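Local atomic coordinates of scyllo-inositol 2-dehydrogenase (NADP(+)) IolW (Bacillus subtilis subsp. subtilis, PDB entry 3GDO), a protein that catalyses the reversible NADPH-dependent reduction of scyllo-inosose to scyllo-inositol and cannot use NADH in place of NADPH. Residues D128-T133 with G236-I241; E277-L282 with T292-S297. All coordinates share one frame; numbering follows the deposited sequence.

Contact 1: residues D128-T133 with G236-I241; sequences DNDFLT and GPRYQI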
ATOM      1  N   ASP B 128      -9.409  19.280  -4.996  1.00 33.76           N
ATOM      2  CA  ASP B 128      -8.122  19.322  -4.280  1.00 34.06           C
ATOM      3  C   ASP B 128      -6.981  19.510  -5.292  1.00 34.15           C
ATOM      4  O   ASP B 128      -7.055  18.986  -6.423  1.00 34.03           O
ATOM      5  CB  ASP B 128      -7.876  18.016  -3.504  1.00 33.67           C
ATOM      6  CG  ASP B 128      -8.502  18.018  -2.124  1.00 33.65           C
ATOM      7  OD1 ASP B 128      -9.300  18.925  -1.811  1.00 34.14           O
ATOM      8  OD2 ASP B 128      -8.184  17.101  -1.310  1.00 36.43           O
ATOM      9  N   ASN B 129      -5.945  20.273  -4.907  1.00 34.23           N
ATOM     10  CA  ASN B 129      -4.817  20.479  -5.831  1.00 34.07           C
ATOM     11  C   ASN B 129      -4.243  19.197  -6.440  1.00 34.90           C
ATOM     12  O   ASN B 129      -4.133  19.073  -7.668  1.00 34.99           O
ATOM     13  CB  ASN B 129      -3.714  21.396  -5.246  1.00 33.56           C
ATOM     14  CG  ASN B 129      -3.305  21.074  -3.796  1.00 34.39           C
ATOM     15  OD1 ASN B 129      -3.423  19.933  -3.271  1.00 33.99           O
ATOM     16  ND2 ASN B 129      -2.791  22.096  -3.145  1.00 30.55           N
ATOM     17  N   ASP B 130      -3.900  18.228  -5.584  1.00 35.22           N
ATOM     18  CA  ASP B 130      -3.264  16.997  -6.049  1.00 34.87           C
ATOM     19  C   ASP B 130      -4.142  16.261  -7.054  1.00 34.76           C
ATOM     20  O   ASP B 130      -3.664  15.850  -8.131  1.00 34.93           O
ATOM     21  CB  ASP B 130      -2.852  16.088  -4.865  1.00 34.02           C
ATOM     22  CG  ASP B 130      -3.908  16.016  -3.745  1.00 36.69           C
ATOM     23  OD1 ASP B 130      -5.122  16.194  -4.029  1.00 36.76           O
ATOM     24  OD2 ASP B 130      -3.529  15.762  -2.557  1.00 38.26           O
ATOM     25  N   PHE B 131      -5.423  16.099  -6.715  1.00 34.42           N
ATOM     26  CA  PHE B 131      -6.344  15.420  -7.606  1.00 33.79           C
ATOM     27  C   PHE B 131      -6.502  16.162  -8.941  1.00 35.07           C
ATOM     28  O   PHE B 131      -6.544  15.543  -9.994  1.00 35.45           O
ATOM     29  CB  PHE B 131      -7.698  15.172  -6.939  1.00 32.88           C
ATOM     30  CG  PHE B 131      -8.574  14.230  -7.712  1.00 31.33           C
ATOM     31  CD1 PHE B 131      -8.259  12.894  -7.810  1.00 31.67           C
ATOM     32  CD2 PHE B 131      -9.721  14.681  -8.339  1.00 30.91           C
ATOM     33  CE1 PHE B 131      -9.048  12.030  -8.538  1.00 31.99           C
ATOM     34  CE2 PHE B 131     -10.520  13.834  -9.078  1.00 31.78           C
ATOM     35  CZ  PHE B 131     -10.197  12.495  -9.167  1.00 32.77           C
ATOM     36  N   LEU B 132      -6.526  17.481  -8.899  1.00 35.45           N
ATOM     37  CA  LEU B 132      -6.638  18.249 -10.116  1.00 36.88           C
ATOM     38  C   LEU B 132      -5.410  17.997 -10.968  1.00 37.38           C
ATOM     39  O   LEU B 132      -5.531  17.854 -12.192  1.00 37.75           O
ATOM     40  CB  LEU B 132      -6.805  19.753  -9.822  1.00 35.93           C
ATOM     41  CG  LEU B 132      -8.216  20.172  -9.358  1.00 38.93           C
ATOM     42  CD1 LEU B 132      -8.252  21.689  -9.200  1.00 35.76           C
ATOM     43  CD2 LEU B 132      -9.344  19.665 -10.319  1.00 38.79           C
ATOM     44  N   THR B 133      -4.248  17.943 -10.312  1.00 37.43           N
ATOM     45  CA  THR B 133      -2.968  17.696 -10.996  1.00 37.85           C
ATOM     46  C   THR B 133      -2.986  16.354 -11.736  1.00 38.00           C
ATOM     47  O   THR B 133      -2.689  16.312 -12.933  1.00 39.19           O
ATOM     48  CB  THR B 133      -1.824  17.770 -10.008  1.00 37.92           C
ATOM     49  OG1 THR B 133      -1.918  19.010  -9.299  1.00 39.42           O
ATOM     50  CG2 THR B 133      -0.435  17.600 -10.702  1.00 36.60           C
ATOM     51  N   GLY B 236       3.343   7.975   4.225  1.00 33.20           N
ATOM     52  CA  GLY B 236       4.078   7.764   2.991  1.00 33.08           C
ATOM     53  C   GLY B 236       3.422   8.631   1.935  1.00 31.72           C
ATOM     54  O   GLY B 236       2.676   9.540   2.261  1.00 32.24           O
ATOM     55  N   PRO B 237       3.676   8.355   0.661  1.00 31.54           N
ATOM     56  CA  PRO B 237       2.936   9.086  -0.362  1.00 30.93           C
ATOM     57  C   PRO B 237       1.395   8.932  -0.237  1.00 30.48           C
ATOM     58  O   PRO B 237       0.872   7.854   0.162  1.00 27.87           O
ATOM     59  CB  PRO B 237       3.365   8.416  -1.644  1.00 31.94           C
ATOM     60  CG  PRO B 237       4.473   7.475  -1.306  1.00 32.71           C
ATOM     61  CD  PRO B 237       4.553   7.306   0.122  1.00 31.19           C
ATOM     62  N   ARG B 238       0.699  10.032  -0.499  1.00 29.82           N
ATOM     63  CA  ARG B 238      -0.777  10.055  -0.619  1.00 29.72           C
ATOM     64  C   ARG B 238      -1.176   9.263  -1.873  1.00 29.23           C
ATOM     65  O   ARG B 238      -2.033   8.375  -1.798  1.00 28.23           O
ATOM     66  CB  ARG B 238      -1.312  11.484  -0.682  1.00 29.88           C
ATOM     67  CG  ARG B 238      -2.855  11.542  -0.860  1.00 30.52           C
ATOM     68  CD  ARG B 238      -3.423  12.913  -0.516  1.00 30.33           C
ATOM     69  NE  ARG B 238      -4.868  13.047  -0.820  1.00 32.17           N
ATOM     70  CZ  ARG B 238      -5.862  12.933   0.069  1.00 37.97           C
ATOM     71  NH1 ARG B 238      -5.611  12.615   1.355  1.00 35.40           N
ATOM     72  NH2 ARG B 238      -7.129  13.134  -0.332  1.00 34.02           N
ATOM     73  N   TYR B 239      -0.530   9.561  -2.995  1.00 29.24           N
ATOM     74  CA  TYR B 239      -0.766   8.866  -4.280  1.00 29.66           C
ATOM     75  C   TYR B 239       0.452   8.138  -4.805  1.00 29.26           C
ATOM     76  O   TYR B 239       1.545   8.688  -4.869  1.00 29.33           O
ATOM     77  CB  TYR B 239      -1.240   9.831  -5.405  1.00 29.92           C
ATOM     78  CG  TYR B 239      -2.512  10.573  -5.038  1.00 30.26           C
ATOM     79  CD1 TYR B 239      -3.768   9.992  -5.275  1.00 31.96           C
ATOM     80  CD2 TYR B 239      -2.462  11.799  -4.399  1.00 27.41           C
ATOM     81  CE1 TYR B 239      -4.940  10.638  -4.916  1.00 28.30           C
ATOM     82  CE2 TYR B 239      -3.635  12.448  -4.020  1.00 32.38           C
ATOM     83  CZ  TYR B 239      -4.870  11.849  -4.277  1.00 31.54           C
ATOM     84  OH  TYR B 239      -6.044  12.478  -3.897  1.00 30.61           O
ATOM     85  N   GLN B 240       0.223   6.916  -5.247  1.00 29.84           N
ATOM     86  CA  GLN B 240       1.175   6.192  -6.055  1.00 31.07           C
ATOM     87  C   GLN B 240       0.394   5.597  -7.198  1.00 30.99           C
ATOM     88  O   GLN B 240      -0.465   4.674  -7.011  1.00 28.92           O
ATOM     89  CB  GLN B 240       1.872   5.071  -5.246  1.00 31.71           C
ATOM     90  CG  GLN B 240       2.629   5.570  -4.007  1.00 34.84           C
ATOM     91  CD  GLN B 240       3.109   4.442  -3.076  1.00 40.36           C
ATOM     92  OE1 GLN B 240       4.000   3.674  -3.413  1.00 41.07           O
ATOM     93  NE2 GLN B 240       2.524   4.376  -1.881  1.00 43.13           N
ATOM     94  N   ILE B 241       0.699   6.093  -8.394  1.00 30.89           N
ATOM     95  CA  ILE B 241      -0.051   5.687  -9.573  1.00 31.00           C
ATOM     96  C   ILE B 241       0.868   5.183 -10.681  1.00 31.81           C
ATOM     97  O   ILE B 241       1.749   5.934 -11.126  1.00 32.14           O
ATOM     98  CB  ILE B 241      -0.890   6.863 -10.129  1.00 30.75           C
ATOM     99  CG1 ILE B 241      -1.705   7.551  -9.029  1.00 29.76           C
ATOM    100  CG2 ILE B 241      -1.815   6.356 -11.261  1.00 31.86           C
ATOM    101  CD1 ILE B 241      -2.397   8.855  -9.497  1.00 34.33           C
TER
HETATM  102  O   HOH W   1      -7.237  14.840  -2.590  1.00 33.40           O
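Asp130 and Arg238 form the one salt bridge between the two segments: carboxylate oxygen OD2 of Asp130 lies 3.5 Å from NE of Arg238. The two side chains cross at about a right angle, yet their carboxylate and guanidinium planes are 3° apart. Arg238 reaches this position with CG anti to its backbone N (chi1 178°) and a chain extended as far as NE. The other oxygen of Asp130 turns back to its own helix, where OD1 accepts from Phe131 N through its anti lone pair at 2.7 Å.

A water ties the charged groups together. It takes a hydrogen bond from NH2 of Arg238 at 2.8 Å and lies within hydrogen-bonding distance of Asp128 OD2, Asp130 OD1 and Tyr239 OH, more acceptors than its two protons can serve. Asp128 OD2 is 4.2 Å from Arg238 NH2 and well out of the guanidinium plane, a proximity of charges alone; its OD1 is bonded to Tyr302 OH. The Tyr239 hydroxyl is also hydrogen-bonded to Gln185 on helix 174-190, and it receives a weak bond from Arg238 NE.

Around this polar centre, CE2 of Tyr239 packs 3.6 Å from CG of Asp130, with ring and carboxylate planes 73° apart and OD2 in plane at the ring edge. The first turn of helix 129-139 is thus set against the mixed sheet of the C-terminal alpha/beta domain of this Gfo/Idh/MocA enzyme, at a classic beta bulge opening strand 239-243, in which Arg238 and Tyr239 both face Lys250. An alanine at Asp130 would probably leave Arg238 NE without its salt-bridge partner and the Phe131 N-H without its side-chain acceptor. Two buried carboxylates close to one guanidinium suggest that the arginine partly offsets their negative charge.

Contact 2: residues E277-L282 with T292-S297; sequences EFYGKL and TETIPS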
ATOM      1  N   GLU B 277       7.735  21.771  -1.950  1.00 44.84           N
ATOM      2  CA  GLU B 277       8.352  20.559  -1.416  1.00 45.53           C
ATOM      3  C   GLU B 277       7.442  19.366  -1.645  1.00 44.41           C
ATOM      4  O   GLU B 277       7.911  18.229  -1.640  1.00 44.21           O
ATOM      5  CB  GLU B 277       8.739  20.682   0.069  1.00 45.59           C
ATOM      6  CG  GLU B 277       7.972  21.760   0.914  1.00 51.98           C
ATOM      7  CD  GLU B 277       8.488  23.217   0.703  1.00 57.67           C
ATOM      8  OE1 GLU B 277       8.047  24.131   1.441  1.00 60.70           O
ATOM      9  OE2 GLU B 277       9.335  23.461  -0.193  1.00 60.54           O
ATOM     10  N   PHE B 278       6.155  19.627  -1.893  1.00 42.76           N
ATOM     11  CA  PHE B 278       5.157  18.550  -1.954  1.00 41.93           C
ATOM     12  C   PHE B 278       4.686  18.257  -3.350  1.00 41.35           C
ATOM     13  O   PHE B 278       3.805  17.415  -3.530  1.00 40.38           O
ATOM     14  CB  PHE B 278       3.967  18.869  -1.042  1.00 41.82           C
ATOM     15  CG  PHE B 278       4.292  18.747   0.434  1.00 43.73           C
ATOM     16  CD1 PHE B 278       4.372  17.501   1.039  1.00 43.78           C
ATOM     17  CD2 PHE B 278       4.531  19.870   1.206  1.00 44.03           C
ATOM     18  CE1 PHE B 278       4.678  17.379   2.412  1.00 45.38           C
ATOM     19  CE2 PHE B 278       4.848  19.763   2.576  1.00 46.05           C
ATOM     20  CZ  PHE B 278       4.911  18.514   3.179  1.00 44.48           C
ATOM     21  N   TYR B 279       5.262  18.951  -4.342  1.00 40.90           N
ATOM     22  CA  TYR B 279       4.900  18.724  -5.737  1.00 40.96           C
ATOM     23  C   TYR B 279       5.182  17.252  -6.041  1.00 41.38           C
ATOM     24  O   TYR B 279       6.183  16.697  -5.538  1.00 41.42           O
ATOM     25  CB  TYR B 279       5.727  19.607  -6.699  1.00 41.56           C
ATOM     26  CG  TYR B 279       5.463  21.124  -6.693  1.00 41.97           C
ATOM     27  CD1 TYR B 279       4.382  21.693  -5.982  1.00 42.00           C
ATOM     28  CD2 TYR B 279       6.285  21.987  -7.452  1.00 43.76           C
ATOM     29  CE1 TYR B 279       4.141  23.085  -6.008  1.00 42.61           C
ATOM     30  CE2 TYR B 279       6.063  23.379  -7.488  1.00 43.09           C
ATOM     31  CZ  TYR B 279       4.993  23.915  -6.760  1.00 45.31           C
ATOM     32  OH  TYR B 279       4.776  25.264  -6.792  1.00 42.21           O
ATOM     33  N   GLY B 280       4.308  16.623  -6.826  1.00 40.43           N
ATOM     34  CA  GLY B 280       4.482  15.232  -7.199  1.00 41.13           C
ATOM     35  C   GLY B 280       5.650  14.993  -8.155  1.00 41.37           C
ATOM     36  O   GLY B 280       6.047  15.894  -8.891  1.00 40.76           O
ATOM     37  N   LYS B 281       6.201  13.780  -8.133  1.00 41.20           N
ATOM     38  CA  LYS B 281       7.192  13.356  -9.125  1.00 41.80           C
ATOM     39  C   LYS B 281       6.599  12.402 -10.136  1.00 41.50           C
ATOM     40  O   LYS B 281       6.006  11.365  -9.773  1.00 40.49           O
ATOM     41  CB  LYS B 281       8.427  12.737  -8.453  1.00 41.79           C
ATOM     42  CG  LYS B 281       9.013  13.682  -7.424  1.00 45.68           C
ATOM     43  CD  LYS B 281      10.331  13.223  -6.822  1.00 53.02           C
ATOM     44  CE  LYS B 281      10.990  14.417  -6.100  1.00 55.31           C
ATOM     45  NZ  LYS B 281      12.239  14.037  -5.368  1.00 58.19           N
ATOM     46  N   LEU B 282       6.756  12.771 -11.406  1.00 41.27           N
ATOM     47  CA  LEU B 282       6.359  11.940 -12.522  1.00 42.89           C
ATOM     48  C   LEU B 282       7.612  11.323 -13.121  1.00 43.75           C
ATOM     49  O   LEU B 282       8.550  12.035 -13.500  1.00 44.27           O
ATOM     50  CB  LEU B 282       5.621  12.759 -13.600  1.00 42.65           C
ATOM     51  CG  LEU B 282       5.101  12.007 -14.829  1.00 42.49           C
ATOM     52  CD1 LEU B 282       3.812  11.251 -14.531  1.00 42.43           C
ATOM     53  CD2 LEU B 282       4.882  12.964 -15.999  1.00 44.23           C
ATOM     54  N   THR B 292      12.796  11.617 -14.609  1.00 53.62           N
ATOM     55  CA  THR B 292      11.969  12.042 -13.473  1.00 52.79           C
ATOM     56  C   THR B 292      11.740  13.552 -13.492  1.00 52.36           C
ATOM     57  O   THR B 292      12.683  14.321 -13.606  1.00 51.81           O
ATOM     58  CB  THR B 292      12.550  11.563 -12.110  1.00 52.58           C
ATOM     59  OG1 THR B 292      12.406  10.143 -12.014  1.00 52.12           O
ATOM     60  CG2 THR B 292      11.809  12.191 -10.927  1.00 52.43           C
ATOM     61  N   GLU B 293      10.480  13.964 -13.363  1.00 51.67           N
ATOM     62  CA  GLU B 293      10.094  15.379 -13.432  1.00 51.32           C
ATOM     63  C   GLU B 293       9.267  15.775 -12.203  1.00 50.40           C
ATOM     64  O   GLU B 293       8.366  15.039 -11.802  1.00 50.30           O
ATOM     65  CB  GLU B 293       9.209  15.531 -14.645  1.00 52.05           C
ATOM     66  CG  GLU B 293       9.558  16.603 -15.651  1.00 53.85           C
ATOM     67  CD  GLU B 293       8.633  16.503 -16.858  1.00 56.72           C
ATOM     68  OE1 GLU B 293       8.510  15.388 -17.444  1.00 57.39           O
ATOM     69  OE2 GLU B 293       8.008  17.525 -17.214  1.00 60.34           O
ATOM     70  N   THR B 294       9.566  16.920 -11.606  1.00 49.27           N
ATOM     71  CA  THR B 294       8.733  17.491 -10.553  1.00 48.85           C
ATOM     72  C   THR B 294       7.585  18.281 -11.199  1.00 48.51           C
ATOM     73  O   THR B 294       7.842  19.205 -11.973  1.00 48.54           O
ATOM     74  CB  THR B 294       9.593  18.356  -9.599  1.00 48.43           C
ATOM     75  OG1 THR B 294      10.475  17.498  -8.884  1.00 49.35           O
ATOM     76  CG2 THR B 294       8.771  19.083  -8.584  1.00 48.75           C
ATOM     77  N   ILE B 295       6.329  17.909 -10.901  1.00 47.56           N
ATOM     78  CA  ILE B 295       5.142  18.553 -11.502  1.00 46.09           C
ATOM     79  C   ILE B 295       4.512  19.589 -10.555  1.00 46.25           C
ATOM     80  O   ILE B 295       3.970  19.215  -9.501  1.00 45.58           O
ATOM     81  CB  ILE B 295       4.056  17.524 -11.907  1.00 46.60           C
ATOM     82  CG1 ILE B 295       4.658  16.356 -12.706  1.00 46.17           C
ATOM     83  CG2 ILE B 295       2.918  18.198 -12.678  1.00 45.37           C
ATOM     84  CD1 ILE B 295       5.196  16.722 -14.094  1.00 45.30           C
ATOM     85  N   PRO B 296       4.593  20.900 -10.904  1.00 45.26           N
ATOM     86  CA  PRO B 296       3.934  21.884 -10.027  1.00 45.12           C
ATOM     87  C   PRO B 296       2.424  21.614 -10.010  1.00 44.53           C
ATOM     88  O   PRO B 296       1.831  21.396 -11.055  1.00 44.20           O
ATOM     89  CB  PRO B 296       4.282  23.253 -10.676  1.00 45.16           C
ATOM     90  CG  PRO B 296       5.474  22.951 -11.603  1.00 44.96           C
ATOM     91  CD  PRO B 296       5.220  21.537 -12.085  1.00 45.43           C
ATOM     92  N   SER B 297       1.830  21.553  -8.821  1.00 44.38           N
ATOM     93  CA  SER B 297       0.424  21.166  -8.691  1.00 43.82           C
ATOM     94  C   SER B 297      -0.513  22.248  -9.251  1.00 43.51           C
ATOM     95  O   SER B 297      -0.256  23.426  -9.063  1.00 43.43           O
ATOM     96  CB  SER B 297       0.093  20.910  -7.215  1.00 43.82           C
ATOM     97  OG  SER B 297       1.042  20.049  -6.596  1.00 43.59           O
TER
HETATM   98  O   HOH W   2       2.142  17.924  -8.069  1.00 37.55           O
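Tyr279 meets Pro296 and Ser297 at the open end of a beta hairpin, whose strands 280-286 and 289-295 form one margin of the mixed sheet in the C-terminal alpha/beta domain. The short strand segments run antiparallel, with 146° between their directions and axes 4.6 Å apart at closest approach. With CG of Tyr279 anti to its carbonyl carbon, one face of the ring lies against the chain leaving the second strand. CA of Pro296 is 3.6 Å from the ring centroid and 16° off the normal, a CH-pi contact; Ser297 N lies over the same face nearer the rim. Thr294 CG2 approaches in plane at the ring edge and packs on Tyr279 CB at 3.6 Å.

At Gly280 a water takes over the bridging: it accepts from Gly280 N and donates to Ile295 O and Ser297 OG, the last also hydrogen-bonded to Asp274. The carbonyl of Gly280 receives Ile295 N at 2.9 Å in an almost straight bond, 174° at the hydrogen.

Lys281 pairs with Thr294 as a non-hydrogen-bonded pair. Their side chains run side by side and point the same way, while Lys281 CA makes a CA-H...O contact with Glu293 O. Along the other edge of its strand, the backbone of Lys281 bonds to Ile249, joining the hairpin to strand 246-250.

Leu282 and Glu293 form a hydrogen-bonded pair, N to O in both directions. Leu282 and Ile295 share a face of the sheet, and both side chains touch Phe248 of strand 246-250. Between the two, it is CB of Leu282 that meets Ile295 CG1, at 3.8 Å.

Contact 1 and contact 2 are centred 10 Å apart and meet directly at Thr133 of helix 129-139. Its OG1 lies 3.2 Å from Ser297 CA and its CG2 is 3.9 Å from Ile295 CG2, so the helix whose first turn faces the bulge at 238-239 also packs against the end of the hairpin. The same hydroxyl is hydrogen-bonded to Val298 N, just beyond 292-297. Both contacts reach one mixed sheet, where strand 246-250 lies between strand 239-243 and strand 280-286. Lys250 spans them too: it faces the bulge of contact 1, while its NZ is hydrogen-bonded to Phe278 O of contact 2.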